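Local coordinates for protein nucleoside 2-deoxyribosyltransferase (Enterococcus faecalis, PDB 7M5H) that probably cleaves the N-glycosidic bond of deoxyribonucleosides or deoxyribonucleotides, with 5-hydroxymethyl-dUMP hydrolysis the activity tentatively assigned to it, at residues E65-S70 with A87-V92; L72-L77 with E155-R160; V100-T105 with G138-N143; I7-P12 with E27-L32. All coordinates share one frame; numbering follows the deposited sequence. Where two conformers were deposited one is given.

Contact 1 (E65-S70 with A87-V92); sequences ENVLAS and ASEIGV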
loop_
_atom_site.group_PDB
_atom_site.type_symbol
_atom_site.label_atom_id
_atom_site.label_comp_id
_atom_site.label_asym_id
_atom_site.label_seq_id
_atom_site.Cartn_x
_atom_site.Cartn_y
_atom_site.Cartn_z
ATOM N N GLU B 65 -24.835 -5.299 1.498
ATOM C CA GLU B 65 -25.994 -6.162 1.708
ATOM C C GLU B 65 -25.568 -7.548 2.170
ATOM O O GLU B 65 -26.182 -8.129 3.073
ATOM C CB GLU B 65 -26.821 -6.257 0.425
ATOM C CG GLU B 65 -27.583 -4.991 0.068
ATOM C CD GLU B 65 -28.436 -5.165 -1.176
ATOM O OE1 GLU B 65 -29.366 -4.359 -1.387
ATOM O OE2 GLU B 65 -28.177 -6.115 -1.946
ATOM N N ASN B 66 -24.513 -8.094 1.564
ATOM C CA ASN B 66 -24.029 -9.407 1.971
ATOM C C ASN B 66 -23.347 -9.357 3.333
ATOM O O ASN B 66 -23.442 -10.317 4.106
ATOM C CB ASN B 66 -23.074 -9.967 0.919
ATOM C CG ASN B 66 -23.728 -10.110 -0.441
ATOM O OD1 ASN B 66 -23.170 -9.697 -1.459
ATOM N ND2 ASN B 66 -24.919 -10.696 -0.467
ATOM N N VAL B 67 -22.652 -8.259 3.639
ATOM C CA VAL B 67 -22.020 -8.119 4.949
ATOM C C VAL B 67 -23.077 -8.095 6.046
ATOM O O VAL B 67 -22.991 -8.834 7.034
ATOM C CB VAL B 67 -21.138 -6.859 4.990
ATOM C CG1 VAL B 67 -20.653 -6.596 6.410
ATOM C CG2 VAL B 67 -19.958 -6.998 4.038
ATOM N N LEU B 68 -24.101 -7.252 5.880
ATOM C CA LEU B 68 -25.113 -7.081 6.917
ATOM C C LEU B 68 -25.975 -8.321 7.109
ATOM O O LEU B 68 -26.533 -8.506 8.196
ATOM C CB LEU B 68 -26.003 -5.880 6.588
ATOM C CG LEU B 68 -25.309 -4.519 6.504
ATOM C CD1 LEU B 68 -26.328 -3.403 6.326
ATOM C CD2 LEU B 68 -24.452 -4.278 7.734
ATOM N N ALA B 69 -26.103 -9.168 6.090
ATOM C CA ALA B 69 -26.895 -10.385 6.205
ATOM C C ALA B 69 -26.134 -11.532 6.855
ATOM O O ALA B 69 -26.698 -12.622 7.007
ATOM C CB ALA B 69 -27.393 -10.817 4.823
ATOM N N SER B 70 -24.885 -11.318 7.253
ATOM C CA SER B 70 -24.054 -12.375 7.805
ATOM C C SER B 70 -24.106 -12.366 9.328
ATOM O O SER B 70 -24.375 -11.339 9.956
ATOM C CB SER B 70 -22.605 -12.229 7.336
ATOM O OG SER B 70 -22.026 -11.035 7.834
ATOM N N ALA B 87 -10.936 -3.240 5.219
ATOM C CA ALA B 87 -10.928 -2.347 6.372
ATOM C C ALA B 87 -12.270 -1.643 6.535
ATOM O O ALA B 87 -12.772 -1.502 7.656
ATOM C CB ALA B 87 -9.797 -1.328 6.237
ATOM N N SER B 88 -12.870 -1.203 5.426
ATOM C CA SER B 88 -14.184 -0.570 5.501
ATOM C C SER B 88 -15.255 -1.569 5.922
ATOM O O SER B 88 -16.139 -1.237 6.720
ATOM C CB SER B 88 -14.542 0.065 4.157
ATOM O OG SER B 88 -13.716 1.184 3.887
ATOM N N GLU B 89 -15.194 -2.794 5.392
ATOM C CA GLU B 89 -16.161 -3.817 5.778
ATOM C C GLU B 89 -16.043 -4.171 7.254
ATOM O O GLU B 89 -17.052 -4.479 7.900
ATOM C CB GLU B 89 -15.981 -5.064 4.912
ATOM C CG GLU B 89 -16.492 -4.906 3.487
ATOM C CD GLU B 89 -16.122 -6.076 2.593
ATOM O OE1 GLU B 89 -15.106 -6.747 2.875
ATOM O OE2 GLU B 89 -16.849 -6.325 1.608
ATOM N N ILE B 90 -14.827 -4.135 7.804
ATOM C CA ILE B 90 -14.650 -4.360 9.236
ATOM C C ILE B 90 -15.321 -3.248 10.033
ATOM O O ILE B 90 -15.980 -3.502 11.048
ATOM C CB ILE B 90 -13.152 -4.481 9.576
ATOM C CG1 ILE B 90 -12.586 -5.796 9.035
ATOM C CG2 ILE B 90 -12.922 -4.371 11.079
ATOM C CD1 ILE B 90 -11.082 -5.910 9.166
ATOM N N GLY B 91 -15.171 -2.001 9.579
ATOM C CA GLY B 91 -15.819 -0.893 10.264
ATOM C C GLY B 91 -17.332 -0.991 10.228
ATOM O O GLY B 91 -18.009 -0.664 11.206
ATOM N N VAL B 92 -17.885 -1.439 9.098
ATOM C CA VAL B 92 -19.327 -1.653 9.014
ATOM C C VAL B 92 -19.754 -2.759 9.970
ATOM O O VAL B 92 -20.760 -2.635 10.680
ATOM C CB VAL B 92 -19.742 -1.974 7.565
ATOM C CG1 VAL B 92 -21.202 -2.399 7.513
ATOM C CG2 VAL B 92 -19.502 -0.775 6.661
#
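Val67 is the first residue of segment 65-70 to reach helix 84-96, and its two methyl groups do different work. Val67 CG2 lies 4.0 Å from Glu89 OE2 and nearly as close to the methylene Glu89 CG, so the acid presents both its carbon chain and one oxygen to the valine, the two side chains meeting at a slant. The other branch, placed anti to the backbone N (chi1 171°), faces Val92 more loosely, Val67 CG1 standing 4.4 Å from Val92 CG1. The first bond of the Leu68 side chain runs beside the opposing helix rather than at it, but its CD2 branch, the one not in line with the chain, crosses the valine at about a right angle, with Leu68 CD2 3.8 Å from Val92 CG1. Beyond it the helix ends, with Ser70 N hydrogen-bonded to Val67 O at 3.1 Å. The contact is thus small and apolar apart from the carboxylate of Glu89, which has partners elsewhere: OE2 is hydrogen-bonded to Tyr8 OH and OE1 to a glycerol, probably from the crystallisation liquor, though such molecules often mark pockets. Val67 also rests on Tyr8 and Leu73, and Val92 packs against Gly91 of the second subunit, so helices 56-68 and 84-96 lie side by side on one face of the Rossmann-like sheet, over strands 5-10 and 72-76, with helix 84-96 at the subunit interface.

Contact 2 (L72-L77 with E155-R160); sequences LLVALL and EEIKQR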
loop_
_atom_site.group_PDB
_atom_site.type_symbol
_atom_site.label_atom_id
_atom_site.label_comp_id
_atom_site.label_asym_id
_atom_site.label_seq_id
_atom_site.Cartn_x
_atom_site.Cartn_y
_atom_site.Cartn_z
ATOM N N LEU B 72 -21.339 -13.774 10.962
ATOM C CA LEU B 72 -19.926 -13.730 11.298
ATOM C C LEU B 72 -19.157 -13.299 10.059
ATOM O O LEU B 72 -19.488 -13.708 8.944
ATOM C CB LEU B 72 -19.425 -15.095 11.787
ATOM C CG LEU B 72 -17.916 -15.247 11.982
ATOM C CD1 LEU B 72 -17.436 -14.388 13.144
ATOM C CD2 LEU B 72 -17.536 -16.705 12.189
ATOM N N LEU B 73 -18.136 -12.474 10.257
ATOM C CA LEU B 73 -17.301 -11.985 9.169
ATOM C C LEU B 73 -15.891 -12.530 9.351
ATOM O O LEU B 73 -15.270 -12.316 10.397
ATOM C CB LEU B 73 -17.295 -10.456 9.130
ATOM C CG LEU B 73 -16.626 -9.788 7.928
ATOM C CD1 LEU B 73 -17.561 -8.762 7.308
ATOM C CD2 LEU B 73 -15.316 -9.134 8.333
ATOM N N VAL B 74 -15.401 -13.249 8.346
ATOM C CA VAL B 74 -14.021 -13.715 8.307
ATOM C C VAL B 74 -13.242 -12.769 7.403
ATOM O O VAL B 74 -13.618 -12.559 6.244
ATOM C CB VAL B 74 -13.928 -15.167 7.811
ATOM C CG1 VAL B 74 -12.473 -15.580 7.650
ATOM C CG2 VAL B 74 -14.644 -16.100 8.775
ATOM N N ALA B 75 -12.164 -12.192 7.930
ATOM C CA ALA B 75 -11.405 -11.165 7.232
ATOM C C ALA B 75 -9.949 -11.579 7.090
ATOM O O ALA B 75 -9.334 -12.065 8.044
ATOM C CB ALA B 75 -11.495 -9.822 7.963
ATOM N N LEU B 76 -9.402 -11.382 5.895
ATOM C CA LEU B 76 -7.994 -11.635 5.620
ATOM C C LEU B 76 -7.257 -10.301 5.632
ATOM O O LEU B 76 -7.572 -9.406 4.841
ATOM C CB LEU B 76 -7.820 -12.348 4.278
ATOM C CG LEU B 76 -7.793 -13.882 4.303
ATOM C CD1 LEU B 76 -8.909 -14.461 5.163
ATOM C CD2 LEU B 76 -7.872 -14.441 2.890
ATOM N N LEU B 77 -6.283 -10.168 6.533
ATOM C CA LEU B 77 -5.589 -8.905 6.748
ATOM C C LEU B 77 -4.242 -8.818 6.040
ATOM O O LEU B 77 -3.634 -7.742 6.037
ATOM C CB LEU B 77 -5.377 -8.666 8.249
ATOM C CG LEU B 77 -6.596 -8.738 9.171
ATOM C CD1 LEU B 77 -6.199 -8.388 10.598
ATOM C CD2 LEU B 77 -7.710 -7.825 8.681
ATOM N N GLU B 155 -10.459 -23.506 13.986
ATOM C CA GLU B 155 -10.834 -23.818 15.362
ATOM C C GLU B 155 -11.720 -22.728 15.952
ATOM O O GLU B 155 -12.693 -23.021 16.656
ATOM C CB GLU B 155 -9.578 -24.013 16.213
ATOM C CG GLU B 155 -9.862 -24.334 17.668
ATOM C CD GLU B 155 -10.537 -25.679 17.845
ATOM O OE1 GLU B 155 -10.083 -26.661 17.221
ATOM O OE2 GLU B 155 -11.526 -25.754 18.605
ATOM N N GLU B 156 -11.404 -21.462 15.669
ATOM C CA GLU B 156 -12.214 -20.362 16.179
ATOM C C GLU B 156 -13.596 -20.345 15.534
ATOM O O GLU B 156 -14.594 -20.039 16.198
ATOM C CB GLU B 156 -11.497 -19.032 15.947
ATOM C CG GLU B 156 -12.268 -17.812 16.423
ATOM C CD GLU B 156 -12.411 -17.763 17.932
ATOM O OE1 GLU B 156 -11.538 -18.318 18.633
ATOM O OE2 GLU B 156 -13.398 -17.171 18.418
ATOM N N ILE B 157 -13.672 -20.669 14.241
ATOM C CA ILE B 157 -14.960 -20.708 13.556
ATOM C C ILE B 157 -15.841 -21.807 14.135
ATOM O O ILE B 157 -17.055 -21.627 14.301
ATOM C CB ILE B 157 -14.752 -20.882 12.040
ATOM C CG1 ILE B 157 -14.156 -19.610 11.432
ATOM C CG2 ILE B 157 -16.061 -21.245 11.350
ATOM C CD1 ILE B 157 -13.884 -19.710 9.946
ATOM N N LYS B 158 -15.249 -22.960 14.460
ATOM C CA LYS B 158 -16.026 -24.058 15.026
ATOM C C LYS B 158 -16.643 -23.667 16.363
ATOM O O LYS B 158 -17.811 -23.968 16.629
ATOM C CB LYS B 158 -15.145 -25.297 15.184
ATOM C CG LYS B 158 -15.442 -26.405 14.188
ATOM C CD LYS B 158 -14.724 -27.692 14.566
ATOM C CE LYS B 158 -13.220 -27.483 14.645
ATOM N NZ LYS B 158 -12.509 -28.742 15.004
ATOM N N GLN B 159 -15.870 -22.987 17.215
ATOM C CA GLN B 159 -16.363 -22.550 18.517
ATOM C C GLN B 159 -17.500 -21.541 18.405
ATOM O O GLN B 159 -18.307 -21.433 19.334
ATOM C CB GLN B 159 -15.221 -21.945 19.338
ATOM C CG GLN B 159 -14.064 -22.896 19.615
ATOM C CD GLN B 159 -14.425 -23.988 20.600
ATOM O OE1 GLN B 159 -15.325 -23.826 21.424
ATOM N NE2 GLN B 159 -13.727 -25.115 20.515
ATOM N N ARG B 160 -17.582 -20.796 17.304
ATOM C CA ARG B 160 -18.621 -19.790 17.127
ATOM C C ARG B 160 -19.831 -20.312 16.362
ATOM O O ARG B 160 -20.639 -19.511 15.881
ATOM C CB ARG B 160 -18.052 -18.559 16.420
ATOM C CG ARG B 160 -17.004 -17.813 17.230
ATOM C CD ARG B 160 -16.460 -16.612 16.476
ATOM N NE ARG B 160 -15.667 -15.756 17.352
ATOM C CZ ARG B 160 -16.171 -14.755 18.063
ATOM N NH1 ARG B 160 -17.467 -14.480 17.995
ATOM N NH2 ARG B 160 -15.384 -14.028 18.842
#
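Val74 and Ile157 form the close, buried half of this contact. The two side chains stand at about a right angle, and a single pair of methyls meets, Val74 CG2 lying 3.9 Å from Ile157 CD1. Ile157 gets there by length: with CG1 anti to the carbonyl carbon and the chain straight beyond it (chi2 178°), its terminal methyl extends to the strand although the side chain does not start out that way. Ile29 and Leu32 adjoin the same isoleucine. Nearer the start of the strand the packing is looser. Leu72 sends CD1 to within 4.1 Å of Arg160 CD, touching the aliphatic part of the arginine and not its guanidinium group. That extended chain crosses the leucine and also rests on Val101 and Pro99. Next along the chain, Arg160 NE donates to Glu156 OE2 at 2.9 Å, a salt bridge to the anti lone pair of the carboxylate; it is bent (139° at the hydrogen), and the oxygen lies 27° out of the guanidinium plane. The outer side of helix 150-159 is polar and exposed: Gln159 NE2 donates to Glu155 OE2 at 3.0 Å, almost straight, one turn apart. A C-terminal helix with an apolar stripe laid on the central strand of a parallel sheet, its charges turned to solvent, is characteristic of the outer layer of a Rossmann-like three-layer alpha/beta/alpha sandwich.

Contact 3 (V100-T105 with G138-N143); sequences VVALYT and GLIKLN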
loop_
_atom_site.group_PDB
_atom_site.type_symbol
_atom_site.label_atom_id
_atom_site.label_comp_id
_atom_site.label_asym_id
_atom_site.label_seq_id
_atom_site.Cartn_x
_atom_site.Cartn_y
_atom_site.Cartn_z
ATOM N N VAL B 100 -16.079 -10.366 14.091
ATOM C CA VAL B 100 -15.086 -10.516 13.033
ATOM C C VAL B 100 -13.963 -11.410 13.539
ATOM O O VAL B 100 -13.358 -11.124 14.580
ATOM C CB VAL B 100 -14.520 -9.160 12.575
ATOM C CG1 VAL B 100 -13.443 -9.368 11.522
ATOM C CG2 VAL B 100 -15.631 -8.267 12.044
ATOM N N VAL B 101 -13.678 -12.483 12.805
ATOM C CA VAL B 101 -12.520 -13.336 13.052
ATOM C C VAL B 101 -11.547 -13.132 11.899
ATOM O O VAL B 101 -11.867 -13.446 10.746
ATOM C CB VAL B 101 -12.916 -14.814 13.189
ATOM C CG1 VAL B 101 -11.677 -15.677 13.371
ATOM C CG2 VAL B 101 -13.872 -15.000 14.357
ATOM N N ALA B 102 -10.364 -12.608 12.205
ATOM C CA ALA B 102 -9.404 -12.203 11.190
ATOM C C ALA B 102 -8.201 -13.139 11.164
ATOM O O ALA B 102 -7.778 -13.668 12.196
ATOM C CB ALA B 102 -8.930 -10.767 11.426
ATOM N N LEU B 103 -7.646 -13.323 9.968
ATOM C CA LEU B 103 -6.474 -14.161 9.748
ATOM C C LEU B 103 -5.302 -13.293 9.308
ATOM O O LEU B 103 -5.443 -12.465 8.403
ATOM C CB LEU B 103 -6.757 -15.236 8.698
ATOM C CG LEU B 103 -5.571 -16.136 8.349
ATOM C CD1 LEU B 103 -5.186 -17.003 9.540
ATOM C CD2 LEU B 103 -5.879 -16.992 7.134
ATOM N N TYR B 104 -4.147 -13.498 9.940
ATOM C CA TYR B 104 -2.955 -12.676 9.712
ATOM C C TYR B 104 -1.732 -13.588 9.799
ATOM O O TYR B 104 -1.226 -13.849 10.895
ATOM C CB TYR B 104 -2.880 -11.540 10.727
ATOM C CG TYR B 104 -1.599 -10.741 10.690
ATOM C CD1 TYR B 104 -1.197 -10.087 9.533
ATOM C CD2 TYR B 104 -0.797 -10.626 11.820
ATOM C CE1 TYR B 104 -0.029 -9.349 9.498
ATOM C CE2 TYR B 104 0.374 -9.889 11.794
ATOM C CZ TYR B 104 0.752 -9.253 10.630
ATOM O OH TYR B 104 1.916 -8.520 10.599
ATOM N N THR B 105 -1.254 -14.056 8.647
ATOM C CA THR B 105 -0.210 -15.072 8.586
ATOM C C THR B 105 1.175 -14.518 8.277
ATOM O O THR B 105 2.117 -15.306 8.153
ATOM C CB THR B 105 -0.561 -16.128 7.532
ATOM O OG1 THR B 105 -0.539 -15.528 6.231
ATOM C CG2 THR B 105 -1.937 -16.711 7.792
ATOM N N GLY B 138 -8.035 -3.127 16.292
ATOM C CA GLY B 138 -8.787 -2.959 17.525
ATOM C C GLY B 138 -10.273 -3.205 17.346
ATOM O O GLY B 138 -10.921 -3.795 18.214
ATOM N N LEU B 139 -10.832 -2.765 16.215
ATOM C CA LEU B 139 -12.249 -3.006 15.948
ATOM C C LEU B 139 -12.554 -4.497 15.900
ATOM O O LEU B 139 -13.624 -4.935 16.337
ATOM C CB LEU B 139 -12.661 -2.333 14.637
ATOM C CG LEU B 139 -12.658 -0.804 14.605
ATOM C CD1 LEU B 139 -13.141 -0.294 13.258
ATOM C CD2 LEU B 139 -13.519 -0.245 15.725
ATOM N N ILE B 140 -11.621 -5.292 15.374
ATOM C CA ILE B 140 -11.802 -6.739 15.336
ATOM C C ILE B 140 -11.820 -7.311 16.747
ATOM O O ILE B 140 -12.757 -8.017 17.137
ATOM C CB ILE B 140 -10.700 -7.394 14.487
ATOM C CG1 ILE B 140 -10.701 -6.821 13.066
ATOM C CG2 ILE B 140 -10.871 -8.906 14.471
ATOM C CD1 ILE B 140 -9.494 -7.224 12.252
ATOM N N LYS B 141 -10.777 -7.021 17.531
ATOM C CA LYS B 141 -10.647 -7.617 18.856
ATOM C C LYS B 141 -11.719 -7.140 19.825
ATOM O O LYS B 141 -11.965 -7.814 20.832
ATOM C CB LYS B 141 -9.263 -7.320 19.434
ATOM C CG LYS B 141 -8.104 -7.785 18.568
ATOM C CD LYS B 141 -6.796 -7.685 19.333
ATOM C CE LYS B 141 -5.634 -8.241 18.528
ATOM N NZ LYS B 141 -4.400 -8.313 19.358
ATOM N N LEU B 142 -12.354 -5.995 19.557
ATOM C CA LEU B 142 -13.420 -5.525 20.438
ATOM C C LEU B 142 -14.634 -6.445 20.395
ATOM O O LEU B 142 -15.435 -6.454 21.336
ATOM C CB LEU B 142 -13.817 -4.093 20.068
ATOM C CG LEU B 142 -12.877 -3.001 20.588
ATOM C CD1 LEU B 142 -13.191 -1.649 19.966
ATOM C CD2 LEU B 142 -12.954 -2.924 22.103
ATOM N N ASN B 143 -14.787 -7.221 19.320
ATOM C CA ASN B 143 -15.850 -8.202 19.167
ATOM C C ASN B 143 -15.368 -9.203 18.116
ATOM O O ASN B 143 -15.816 -9.230 16.968
ATOM C CB ASN B 143 -17.176 -7.555 18.764
ATOM C CG ASN B 143 -18.326 -8.547 18.723
ATOM O OD1 ASN B 143 -18.347 -9.541 19.453
ATOM N ND2 ASN B 143 -19.303 -8.264 17.877
#
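Ile140 is the hub of this contact, lying against both Val100 and Ala102 on one side of strand 100-103. Its branches divide the work. CG2, anti to the backbone N, sits on Val100: Ile140 CG2 is 3.9 Å from Val100 CG1 and only 3.3 Å from Val100 O, close packing of a methyl on a backbone carbonyl. The other branch leaves anti to the carbonyl carbon (chi1 -58°) and continues extended (chi2 169°), which carries Ile140 CD1 along the strand to 3.7 Å from Ala102 CB. Helix and strand come close here, with the CA atoms of Val100 and Ile140 5.5 Å apart. Val100 answers with CG1 anti to its amide nitrogen (chi1 177°), the rotamer that sets this methyl against both CG1 and CG2 of Ile140, the two side chains crossing at about a right angle. Backbone joins backbone at the same end, for Val100 N donates to Asn143 O at 3.1 Å, linking the start of the strand to the chain just past the helix. Val100 further packs on Ala93, Leu73 and Ala75, and Ile140 on Ile90 and Val146, so the group is flanked by helix 84-96 and strands 72-76 and 144-147. Helix 134-141 passing directly into a strand parallel to 100-103 and next to it is the return limb of a beta-alpha-beta crossover, here the last in the Rossmann-like sheet.

Contact 4 (I7-P12 with E27-L32); sequences IYFAGP and EQIRQL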
loop_
_atom_site.group_PDB
_atom_site.type_symbol
_atom_site.label_atom_id
_atom_site.label_comp_id
_atom_site.label_asym_id
_atom_site.label_seq_id
_atom_site.Cartn_x
_atom_site.Cartn_y
_atom_site.Cartn_z
ATOM N N ILE B 7 -21.721 -16.747 6.958
ATOM C CA ILE B 7 -20.380 -16.186 7.069
ATOM C C ILE B 7 -20.087 -15.375 5.816
ATOM O O ILE B 7 -20.316 -15.847 4.695
ATOM C CB ILE B 7 -19.322 -17.285 7.262
ATOM C CG1 ILE B 7 -19.586 -18.069 8.548
ATOM C CG2 ILE B 7 -17.925 -16.684 7.278
ATOM C CD1 ILE B 7 -18.584 -19.175 8.797
ATOM N N TYR B 8 -19.584 -14.158 6.005
ATOM C CA TYR B 8 -19.081 -13.338 4.912
ATOM C C TYR B 8 -17.561 -13.417 4.915
ATOM O O TYR B 8 -16.923 -13.122 5.932
ATOM C CB TYR B 8 -19.543 -11.887 5.044
ATOM C CG TYR B 8 -19.101 -11.006 3.897
ATOM C CD1 TYR B 8 -19.848 -10.925 2.729
ATOM C CD2 TYR B 8 -17.933 -10.257 3.980
ATOM C CE1 TYR B 8 -19.446 -10.124 1.676
ATOM C CE2 TYR B 8 -17.523 -9.453 2.933
ATOM C CZ TYR B 8 -18.283 -9.390 1.784
ATOM O OH TYR B 8 -17.879 -8.590 0.739
ATOM N N PHE B 9 -16.984 -13.813 3.785
ATOM C CA PHE B 9 -15.537 -13.961 3.650
ATOM C C PHE B 9 -14.982 -12.673 3.052
ATOM O O PHE B 9 -15.110 -12.426 1.850
ATOM C CB PHE B 9 -15.194 -15.173 2.793
ATOM C CG PHE B 9 -13.747 -15.570 2.856
ATOM C CD1 PHE B 9 -13.309 -16.487 3.796
ATOM C CD2 PHE B 9 -12.825 -15.024 1.978
ATOM C CE1 PHE B 9 -11.980 -16.855 3.859
ATOM C CE2 PHE B 9 -11.494 -15.389 2.033
ATOM C CZ PHE B 9 -11.071 -16.305 2.976
ATOM N N ALA B 10 -14.363 -11.852 3.896
ATOM C CA ALA B 10 -13.776 -10.592 3.463
ATOM C C ALA B 10 -12.302 -10.792 3.137
ATOM O O ALA B 10 -11.560 -11.396 3.920
ATOM C CB ALA B 10 -13.940 -9.518 4.540
ATOM N N GLY B 11 -11.884 -10.284 1.982
ATOM C CA GLY B 11 -10.514 -10.395 1.546
ATOM C C GLY B 11 -10.354 -9.943 0.111
ATOM O O GLY B 11 -11.302 -9.976 -0.681
ATOM N N PRO B 12 -9.153 -9.493 -0.252
ATOM C CA PRO B 12 -8.894 -9.154 -1.655
ATOM C C PRO B 12 -9.094 -10.373 -2.542
ATOM O O PRO B 12 -8.791 -11.503 -2.152
ATOM C CB PRO B 12 -7.434 -8.684 -1.646
ATOM C CG PRO B 12 -6.842 -9.292 -0.411
ATOM C CD PRO B 12 -7.959 -9.317 0.593
ATOM N N GLU B 27 -12.975 -23.683 1.130
ATOM C CA GLU B 27 -13.255 -25.115 1.089
ATOM C C GLU B 27 -13.050 -25.757 2.456
ATOM O O GLU B 27 -13.870 -26.572 2.894
ATOM C CB GLU B 27 -12.375 -25.792 0.036
ATOM C CG GLU B 27 -12.303 -27.309 0.156
ATOM C CD GLU B 27 -13.640 -27.992 -0.077
ATOM O OE1 GLU B 27 -14.526 -27.383 -0.715
ATOM O OE2 GLU B 27 -13.806 -29.142 0.380
ATOM N N GLN B 28 -11.966 -25.398 3.147
ATOM C CA GLN B 28 -11.730 -25.937 4.483
ATOM C C GLN B 28 -12.790 -25.463 5.469
ATOM O O GLN B 28 -13.221 -26.228 6.341
ATOM C CB GLN B 28 -10.338 -25.543 4.974
ATOM C CG GLN B 28 -9.195 -26.191 4.219
ATOM C CD GLN B 28 -7.842 -25.736 4.729
ATOM O OE1 GLN B 28 -7.162 -24.938 4.086
ATOM N NE2 GLN B 28 -7.448 -26.237 5.896
ATOM N N ILE B 29 -13.218 -24.204 5.354
ATOM C CA ILE B 29 -14.219 -23.672 6.277
ATOM C C ILE B 29 -15.547 -24.395 6.093
ATOM O O ILE B 29 -16.201 -24.787 7.065
ATOM C CB ILE B 29 -14.375 -22.152 6.086
ATOM C CG1 ILE B 29 -13.059 -21.436 6.390
ATOM C CG2 ILE B 29 -15.493 -21.617 6.967
ATOM C CD1 ILE B 29 -13.127 -19.934 6.211
ATOM N N ARG B 30 -15.960 -24.585 4.837
ATOM C CA ARG B 30 -17.229 -25.252 4.572
ATOM C C ARG B 30 -17.197 -26.718 4.987
ATOM O O ARG B 30 -18.245 -27.292 5.302
ATOM C CB ARG B 30 -17.588 -25.118 3.092
ATOM C CG ARG B 30 -18.051 -23.722 2.699
ATOM C CD ARG B 30 -18.109 -23.551 1.190
ATOM N NE ARG B 30 -18.716 -22.278 0.808
ATOM C CZ ARG B 30 -18.613 -21.732 -0.400
ATOM N NH1 ARG B 30 -17.914 -22.340 -1.349
ATOM N NH2 ARG B 30 -19.201 -20.571 -0.657
ATOM N N GLN B 31 -16.015 -27.336 5.005
ATOM C CA GLN B 31 -15.894 -28.723 5.437
ATOM C C GLN B 31 -15.952 -28.885 6.949
ATOM O O GLN B 31 -16.008 -30.022 7.429
ATOM C CB GLN B 31 -14.593 -29.332 4.909
ATOM C CG GLN B 31 -14.639 -29.686 3.436
ATOM C CD GLN B 31 -15.808 -30.589 3.097
ATOM O OE1 GLN B 31 -16.000 -31.636 3.714
ATOM N NE2 GLN B 31 -16.605 -30.182 2.114
ATOM N N LEU B 32 -15.938 -27.786 7.707
ATOM C CA LEU B 32 -16.030 -27.891 9.160
ATOM C C LEU B 32 -17.411 -28.367 9.591
ATOM O O LEU B 32 -17.535 -29.300 10.393
ATOM C CB LEU B 32 -15.706 -26.545 9.807
ATOM C CG LEU B 32 -14.236 -26.134 9.887
ATOM C CD1 LEU B 32 -14.110 -24.746 10.494
ATOM C CD2 LEU B 32 -13.448 -27.151 10.697
#
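Ile29 meets the sheet with a different branch for each of two residues, Phe9 and Ile7, which sit two positions apart on the same side of strand 5-10. Toward Phe9 it offers the tip of its longer arm. CG1 is anti to the carbonyl carbon and the chain is straight beyond it (chi2 179°), so that Ile29 CD1 arrives 4.0 Å from Phe9 CE1, near the plane of the ring and at its edge. The methyl therefore meets the rim of the phenyl group and not its face. The ring is placed there by a first torsion of -167°, which swings CG anti to the backbone N, and a second near 91° turns its plane perpendicular to the plane through CA, CB and CG. Toward Ile7 the approach is by the shorter branch: Ile29 CG2 faces Ile7 CD1 across 4.3 Å, a looser meeting of two methyls, with Ile7 extended toward the helix. These three side chains lie within the beta-alpha-beta unit formed by strand 5-10, helix 16-30 and strand 36-39, the first crossover of the Rossmann-like fold, and Leu38 of the third element touches all of them. Val74, from the next strand, flanks Ile7 and Phe9, while Leu154 of helix 150-159 lies against Ile29. Between Ile7 and Phe9, Tyr8 points to the other face of the sheet, where its hydroxyl is hydrogen-bonded to Asp63 and Glu89.

Contacts 2, 3 and 4 each include a strand of one parallel sheet, ordered 36-39, 5-10, 72-76, 100-103, 144-147, while contact 1 pairs two helices packed on it. Contact 4 comes first along the chain, then contacts 1 and 2, whose segments alternate; contact 3 falls between the two halves of contact 2. Contacts 2 and 4 (centres 8 Å apart) lie on one face, under helices 150-159 and 16-30, and contacts 1 and 3 (13 Å apart) on the other. Neighbouring strands tie them together: Val74 N lies 2.9 Å from Tyr8 O, and Leu73 O 2.9 Å from Val101 N. Helices thus pack on both faces of the sheet, and contacts 1 and 3 border the second subunit.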